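Local coordinates for VgrG protein (Vibrio cholerae, PDB 4DTH) that probably cross-links G-actin as the actin cross-linking toxin domain of a VgrG protein, and binds ATP with magnesium, at residues D123-N126 / H127-L130. Numbering follows the deposited sequence. Where two conformers were deposited one is given.
Sequences DQSN and HQPL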
loop_
_atom_site.group_PDB
_atom_site.type_symbol
_atom_site.label_atom_id
_atom_site.label_comp_id
_atom_site.label_asym_id
_atom_site.label_seq_id
_atom_site.Cartn_x
_atom_site.Cartn_y
_atom_site.Cartn_z
ATOM N N ASP A 123 -2.907 -25.287 -17.220
ATOM C CA ASP A 123 -3.428 -26.541 -17.746
ATOM C C ASP A 123 -2.626 -27.003 -18.946
ATOM O O ASP A 123 -2.360 -28.189 -19.071
ATOM C CB ASP A 123 -4.913 -26.409 -18.102
ATOM C CG ASP A 123 -5.579 -27.741 -18.373
ATOM O OD1 ASP A 123 -5.523 -28.630 -17.485
ATOM O OD2 ASP A 123 -6.138 -27.903 -19.467
ATOM N N GLN A 124 -2.229 -26.075 -19.828
ATOM C CA GLN A 124 -1.529 -26.483 -21.042
ATOM C C GLN A 124 -0.107 -25.992 -21.222
ATOM O O GLN A 124 0.585 -26.451 -22.136
ATOM C CB GLN A 124 -2.367 -26.110 -22.248
ATOM C CG GLN A 124 -2.564 -24.629 -22.417
ATOM C CD GLN A 124 -3.668 -24.353 -23.385
ATOM O OE1 GLN A 124 -4.713 -25.021 -23.388
ATOM N NE2 GLN A 124 -3.467 -23.336 -24.207
ATOM N N SER A 125 0.306 -25.036 -20.394
ATOM C CA SER A 125 1.635 -24.463 -20.467
ATOM C C SER A 125 2.241 -24.377 -19.072
ATOM O O SER A 125 2.907 -23.403 -18.756
ATOM C CB SER A 125 1.578 -23.093 -21.139
ATOM O OG SER A 125 1.154 -23.242 -22.484
ATOM N N ASN A 126 1.995 -25.395 -18.225
ATOM C CA ASN A 126 2.521 -25.381 -16.858
ATOM C C ASN A 126 4.049 -25.275 -16.849
ATOM O O ASN A 126 4.710 -25.910 -17.677
ATOM C CB ASN A 126 2.038 -26.595 -16.062
ATOM C CG ASN A 126 1.945 -26.306 -14.578
ATOM O OD1 ASN A 126 1.629 -25.189 -14.153
ATOM N ND2 ASN A 126 2.183 -27.319 -13.763
ATOM N N HIS A 127 4.592 -24.425 -15.951
ATOM C CA HIS A 127 6.042 -24.167 -15.817
ATOM C C HIS A 127 6.647 -23.430 -17.017
ATOM O O HIS A 127 7.826 -23.593 -17.318
ATOM C CB HIS A 127 6.828 -25.435 -15.446
ATOM C CG HIS A 127 6.525 -25.952 -14.074
ATOM N ND1 HIS A 127 7.260 -25.545 -12.976
ATOM C CD2 HIS A 127 5.611 -26.866 -13.676
ATOM C CE1 HIS A 127 6.758 -26.202 -11.943
ATOM N NE2 HIS A 127 5.772 -27.017 -12.315
ATOM N N GLN A 128 5.827 -22.597 -17.673
ATOM C CA GLN A 128 6.277 -21.780 -18.795
ATOM C C GLN A 128 5.965 -20.316 -18.516
ATOM O O GLN A 128 5.000 -20.019 -17.788
ATOM C CB GLN A 128 5.570 -22.186 -20.090
ATOM C CG GLN A 128 6.050 -23.495 -20.658
ATOM C CD GLN A 128 5.078 -23.907 -21.706
ATOM O OE1 GLN A 128 4.760 -23.198 -22.642
ATOM N NE2 GLN A 128 4.478 -25.012 -21.503
ATOM N N PRO A 129 6.730 -19.371 -19.131
ATOM C CA PRO A 129 6.392 -17.962 -18.908
ATOM C C PRO A 129 5.071 -17.623 -19.577
ATOM O O PRO A 129 4.665 -18.279 -20.550
ATOM C CB PRO A 129 7.522 -17.191 -19.602
ATOM C CG PRO A 129 8.138 -18.133 -20.545
ATOM C CD PRO A 129 7.885 -19.520 -20.056
ATOM N N LEU A 130 4.413 -16.585 -19.063
ATOM C CA LEU A 130 3.207 -16.014 -19.645
ATOM C C LEU A 130 3.660 -15.336 -20.935
ATOM O O LEU A 130 4.756 -14.761 -20.967
ATOM C CB LEU A 130 2.683 -14.906 -18.713
ATOM C CG LEU A 130 1.353 -15.058 -17.998
ATOM C CD1 LEU A 130 0.783 -13.684 -17.686
ATOM C CD2 LEU A 130 0.322 -15.820 -18.819
HETATM O O HOH W 1 4.155 -27.686 -19.819
#
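A water donates to N126 O at 2.8 Å, inside the turn from S125 to Q128. In the conformer of Q128 given, one of two deposited, the same water also accepts from Q128 NE2 at 3.2 Å, a less certain half of the bridge. The turn is type II, and its own backbone bond, Q128 N to S125 O, is weak, 3.2 Å long and bent to 124°. H127 sits in its third position with the left-handed backbone conformation, positive phi, that such a turn puts there. With CG set beside the backbone N (chi1 -73°), the extended side chain of Q128 reaches across the turn and lays its amide alongside S125 CA and CB, OE1 3.5 Å from S125 CB. Next door, N126 and H127 run side by side in the same direction, N126 ND2 coming within 3.5 Å of H127 CD2, with amide and ring planes 63° apart. Both are held from outside: A153 N and A159 O bind the N126 amide, while Y69 OH and S158 O take the two ring nitrogens of H127. S125 is where helix 101-124 gives way to the turn, at the protein surface; H127 and Q128 then pair with I151 of strand 150-153 as a G1 beta bulge.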